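Local atomic coordinates of glutathione S-transferase domain (Xanthobacter autotrophicus, PDB entry 4HZ2), a protein that binds glutathione and probably acts as a glutathione S-transferase, a dimeric enzyme of the kind that joins the tripeptide's thiol to electrophilic substrates. Residues 123-134 with 186-195. Sequence-based numbering, arbitrary orientation. Where two conformers were deposited one is given.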
loop_
_atom_site.group_PDB
_atom_site.type_symbol
_atom_site.label_atom_id
_atom_site.label_comp_id
_atom_site.label_asym_id
_atom_site.label_seq_id
_atom_site.Cartn_x
_atom_site.Cartn_y
_atom_site.Cartn_z
ATOM N N HIS B 123 -4.482 -6.820 -3.378
ATOM C CA HIS B 123 -4.952 -8.041 -2.728
ATOM C C HIS B 123 -5.962 -7.711 -1.639
ATOM O O HIS B 123 -7.136 -8.106 -1.726
ATOM C CB HIS B 123 -3.730 -8.797 -2.198
ATOM C CG HIS B 123 -4.012 -10.080 -1.471
ATOM N ND1 HIS B 123 -4.414 -10.127 -0.140
ATOM C CD2 HIS B 123 -3.849 -11.376 -1.859
ATOM C CE1 HIS B 123 -4.514 -11.394 0.239
ATOM N NE2 HIS B 123 -4.159 -12.170 -0.780
ATOM N N GLU B 124 -5.516 -6.965 -0.627
ATOM C CA GLU B 124 -6.396 -6.601 0.494
ATOM C C GLU B 124 -7.742 -5.991 0.040
ATOM O O GLU B 124 -8.800 -6.386 0.543
ATOM C CB GLU B 124 -5.661 -5.645 1.458
ATOM C CG GLU B 124 -6.224 -5.647 2.877
ATOM C CD GLU B 124 -7.306 -4.614 3.095
ATOM O OE1 GLU B 124 -7.727 -3.965 2.111
ATOM O OE2 GLU B 124 -7.762 -4.457 4.244
ATOM N N PRO B 125 -7.715 -5.016 -0.890
ATOM C CA PRO B 125 -9.004 -4.370 -1.235
ATOM C C PRO B 125 -10.060 -5.289 -1.845
ATOM O O PRO B 125 -11.217 -4.882 -1.977
ATOM C CB PRO B 125 -8.596 -3.268 -2.242
ATOM C CG PRO B 125 -7.149 -3.024 -1.952
ATOM C CD PRO B 125 -6.574 -4.370 -1.578
ATOM N N TYR B 126 -9.670 -6.512 -2.203
ATOM C CA TYR B 126 -10.597 -7.476 -2.810
ATOM C C TYR B 126 -10.898 -8.637 -1.886
ATOM O O TYR B 126 -12.065 -9.013 -1.706
ATOM C CB TYR B 126 -10.068 -7.960 -4.170
ATOM C CG TYR B 126 -9.693 -6.767 -5.002
ATOM C CD1 TYR B 126 -10.664 -5.828 -5.383
ATOM C CD2 TYR B 126 -8.372 -6.523 -5.340
ATOM C CE1 TYR B 126 -10.318 -4.682 -6.080
ATOM C CE2 TYR B 126 -8.015 -5.400 -6.069
ATOM C CZ TYR B 126 -8.987 -4.474 -6.425
ATOM O OH TYR B 126 -8.634 -3.371 -7.149
ATOM N N ILE B 127 -9.847 -9.212 -1.307
ATOM C CA ILE B 127 -9.970 -10.383 -0.425
ATOM C C ILE B 127 -10.521 -9.984 0.941
ATOM O O ILE B 127 -11.490 -10.558 1.427
ATOM C CB ILE B 127 -8.613 -11.111 -0.222
ATOM C CG1 ILE B 127 -7.963 -11.440 -1.574
ATOM C CG2 ILE B 127 -8.789 -12.379 0.610
ATOM C CD1 ILE B 127 -8.730 -12.448 -2.396
ATOM N N ALA B 128 -9.903 -8.987 1.553
ATOM C CA ALA B 128 -10.356 -8.567 2.867
ATOM C C ALA B 128 -11.766 -7.995 2.757
ATOM O O ALA B 128 -12.638 -8.286 3.582
ATOM C CB ALA B 128 -9.406 -7.543 3.438
ATOM N N VAL B 129 -11.995 -7.175 1.737
ATOM C CA VAL B 129 -13.299 -6.549 1.562
ATOM C C VAL B 129 -14.418 -7.570 1.297
ATOM O O VAL B 129 -15.487 -7.492 1.913
ATOM C CB VAL B 129 -13.251 -5.452 0.484
ATOM C CG1 VAL B 129 -14.651 -4.901 0.199
ATOM C CG2 VAL B 129 -12.291 -4.347 0.934
ATOM N N ALA B 130 -14.184 -8.533 0.403
ATOM C CA ALA B 130 -15.200 -9.560 0.143
ATOM C C ALA B 130 -15.511 -10.376 1.406
ATOM O O ALA B 130 -16.671 -10.670 1.697
ATOM C CB ALA B 130 -14.777 -10.489 -0.994
ATOM N N ARG B 131 -14.475 -10.742 2.157
ATOM C CA ARG B 131 -14.682 -11.438 3.444
ATOM C C ARG B 131 -15.532 -10.583 4.414
ATOM O O ARG B 131 -16.444 -11.085 5.087
ATOM C CB ARG B 131 -13.353 -11.844 4.083
ATOM C CG ARG B 131 -13.445 -12.228 5.570
ATOM C CD ARG B 131 -12.109 -12.830 5.964
ATOM N NE ARG B 131 -11.944 -13.262 7.353
ATOM C CZ ARG B 131 -11.557 -12.467 8.345
ATOM N NH1 ARG B 131 -11.385 -11.160 8.106
ATOM N NH2 ARG B 131 -11.356 -12.969 9.575
ATOM N N TYR B 132 -15.235 -9.286 4.463
ATOM C CA TYR B 132 -15.973 -8.366 5.306
ATOM C C TYR B 132 -17.457 -8.287 4.918
ATOM O O TYR B 132 -18.359 -8.461 5.745
ATOM C CB TYR B 132 -15.324 -6.992 5.252
ATOM C CG TYR B 132 -15.963 -5.995 6.181
ATOM C CD1 TYR B 132 -15.749 -6.065 7.553
ATOM C CD2 TYR B 132 -16.789 -4.998 5.695
ATOM C CE1 TYR B 132 -16.337 -5.154 8.409
ATOM C CE2 TYR B 132 -17.387 -4.090 6.542
ATOM C CZ TYR B 132 -17.155 -4.172 7.897
ATOM O OH TYR B 132 -17.744 -3.264 8.737
ATOM N N LEU B 133 -17.712 -8.108 3.620
ATOM C CA LEU B 133 -19.087 -7.959 3.151
ATOM C C LEU B 133 -19.888 -9.258 3.244
ATOM O O LEU B 133 -21.050 -9.217 3.620
ATOM C CB LEU B 133 -19.144 -7.404 1.723
ATOM C CG LEU B 133 -18.488 -6.037 1.505
ATOM C CD1 LEU B 133 -18.485 -5.679 0.022
ATOM C CD2 LEU B 133 -19.165 -4.937 2.329
ATOM N N LYS B 134 -19.273 -10.397 2.898
ATOM C CA LYS B 134 -19.970 -11.703 2.875
ATOM C C LYS B 134 -20.099 -12.363 4.245
ATOM O O LYS B 134 -21.166 -12.874 4.617
ATOM C CB LYS B 134 -19.241 -12.701 1.990
ATOM C CG LYS B 134 -19.282 -12.426 0.505
ATOM C CD LYS B 134 -18.428 -13.470 -0.193
ATOM C CE LYS B 134 -18.390 -13.232 -1.685
ATOM N NZ LYS B 134 -19.653 -13.704 -2.325
ATOM N N TYR B 186 -5.063 -12.276 5.444
ATOM C CA TYR B 186 -6.380 -12.564 4.869
ATOM C C TYR B 186 -6.435 -13.831 4.031
ATOM O O TYR B 186 -7.489 -14.461 3.940
ATOM C CB TYR B 186 -6.893 -11.366 4.055
ATOM C CG TYR B 186 -7.260 -10.211 4.956
ATOM C CD1 TYR B 186 -8.468 -10.200 5.656
ATOM C CD2 TYR B 186 -6.394 -9.145 5.118
ATOM C CE1 TYR B 186 -8.824 -9.131 6.469
ATOM C CE2 TYR B 186 -6.730 -8.082 5.937
ATOM C CZ TYR B 186 -7.940 -8.091 6.613
ATOM O OH TYR B 186 -8.272 -7.031 7.432
ATOM N N THR B 187 -5.312 -14.213 3.416
ATOM C CA THR B 187 -5.358 -15.372 2.508
ATOM C C THR B 187 -5.728 -16.627 3.277
ATOM O O THR B 187 -6.441 -17.502 2.735
ATOM C CB THR B 187 -4.046 -15.570 1.716
ATOM O OG1 THR B 187 -3.723 -14.353 1.028
ATOM C CG2 THR B 187 -4.204 -16.671 0.658
ATOM N N HIS B 188 -5.268 -16.758 4.522
ATOM C CA HIS B 188 -5.583 -17.995 5.277
ATOM C C HIS B 188 -7.074 -18.147 5.550
ATOM O O HIS B 188 -7.551 -19.248 5.804
ATOM C CB HIS B 188 -4.727 -18.191 6.547
ATOM C CG HIS B 188 -5.210 -17.472 7.776
ATOM N ND1 HIS B 188 -5.048 -16.107 7.958
ATOM C CD2 HIS B 188 -5.756 -17.945 8.929
ATOM C CE1 HIS B 188 -5.493 -15.773 9.167
ATOM N NE2 HIS B 188 -5.938 -16.868 9.771
ATOM N N ARG B 189 -7.812 -17.039 5.449
ATOM C CA ARG B 189 -9.245 -17.059 5.675
ATOM C C ARG B 189 -9.994 -16.793 4.355
ATOM O O ARG B 189 -11.132 -16.330 4.355
ATOM C CB ARG B 189 -9.630 -16.026 6.748
ATOM C CG ARG B 189 -8.941 -16.240 8.108
ATOM C CD ARG B 189 -9.123 -17.634 8.683
ATOM N NE ARG B 189 -10.542 -17.951 8.773
ATOM C CZ ARG B 189 -11.106 -19.102 8.400
ATOM N NH1 ARG B 189 -10.376 -20.121 7.962
ATOM N NH2 ARG B 189 -12.424 -19.252 8.499
ATOM N N ALA B 190 -9.370 -17.104 3.228
ATOM C CA ALA B 190 -9.940 -16.756 1.923
ATOM C C ALA B 190 -11.295 -17.438 1.680
ATOM O O ALA B 190 -12.119 -16.935 0.899
ATOM C CB ALA B 190 -8.950 -17.115 0.823
ATOM N N GLU B 191 -11.536 -18.583 2.325
ATOM C CA GLU B 191 -12.831 -19.253 2.184
ATOM C C GLU B 191 -13.989 -18.326 2.581
ATOM O O GLU B 191 -15.094 -18.420 2.040
ATOM C CB GLU B 191 -12.868 -20.557 2.989
ATOM C CG GLU B 191 -12.911 -20.331 4.502
ATOM C CD GLU B 191 -12.691 -21.595 5.313
ATOM O OE1 GLU B 191 -11.721 -21.628 6.104
ATOM O OE2 GLU B 191 -13.484 -22.551 5.162
ATOM N N GLU B 192 -13.746 -17.437 3.538
ATOM C CA GLU B 192 -14.779 -16.480 3.976
ATOM C C GLU B 192 -15.026 -15.359 2.962
ATOM O O GLU B 192 -16.006 -14.603 3.080
ATOM C CB GLU B 192 -14.474 -15.919 5.390
ATOM C CG GLU B 192 -14.599 -16.994 6.455
ATOM C CD GLU B 192 -14.091 -16.577 7.818
ATOM O OE1 GLU B 192 -13.344 -15.600 7.928
ATOM O OE2 GLU B 192 -14.434 -17.258 8.801
ATOM N N ALA B 193 -14.153 -15.277 1.958
ATOM C CA ALA B 193 -14.319 -14.343 0.857
ATOM C C ALA B 193 -14.806 -15.099 -0.380
ATOM O O ALA B 193 -14.789 -14.563 -1.482
ATOM C CB ALA B 193 -13.004 -13.616 0.559
ATOM N N ASP B 194 -15.222 -16.346 -0.175
ATOM C CA ASP B 194 -15.742 -17.213 -1.233
ATOM C C ASP B 194 -14.668 -17.594 -2.259
ATOM O O ASP B 194 -14.967 -17.782 -3.462
ATOM C CB ASP B 194 -16.969 -16.591 -1.910
ATOM C CG ASP B 194 -18.281 -16.940 -1.199
ATOM O OD1 ASP B 194 -18.263 -17.605 -0.143
ATOM O OD2 ASP B 194 -19.347 -16.549 -1.713
ATOM N N PHE B 195 -13.422 -17.734 -1.783
ATOM C CA PHE B 195 -12.349 -18.290 -2.606
ATOM C C PHE B 195 -11.999 -19.699 -2.143
ATOM O O PHE B 195 -11.751 -19.940 -0.962
ATOM C CB PHE B 195 -11.076 -17.410 -2.583
ATOM C CG PHE B 195 -11.253 -16.080 -3.257
ATOM C CD1 PHE B 195 -11.186 -15.965 -4.646
ATOM C CD2 PHE B 195 -11.499 -14.944 -2.507
ATOM C CE1 PHE B 195 -11.357 -14.731 -5.259
ATOM C CE2 PHE B 195 -11.653 -13.713 -3.099
ATOM C CZ PHE B 195 -11.600 -13.602 -4.483
HETATM O O HOH W 1 -11.874 -15.801 10.199
#
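The methyl of A128 sits almost squarely over the Y186 ring, CB 3.4 Å from the ring centroid and 7° off its normal, a CH-pi contact so close that a larger side chain would probably clash. In this all-helical C-terminal domain of the glutathione S-transferase fold, Y186 is a knob in a hole made by E124, I127, A128 and R131 of helix 107-137. Its CG lies anti to the carbonyl carbon (chi1 -70°), which carries the ring across that helix to the glutathione pocket, where its OH hydrogen-bonds the backbone N of N33; E124 binds the N33 side chain and Y121 of the second subunit. R131, extended from CG to NE, runs alongside E192, and its NE forms a salt bridge to OE1 of E192 at 2.8 Å, nearly along the C-O axis, within a network that includes R189 and E191. NH2 of R131 bonds the G30 carbonyl and a water shared with R189 NE and E192 OE1, while E192 OE2 accepts from R189 NH2 (2.8 Å) and L222 N. A methionine in place of R131 would probably leave E192 OE1 without its charged mate and the G30 carbonyl without this donor. Small A193 lets the backbones close to 3.9 Å between its CA and that of R131. Farther along, K134 NZ makes a salt bridge to D194 OD2 at 2.9 Å, from above the carboxylate plane.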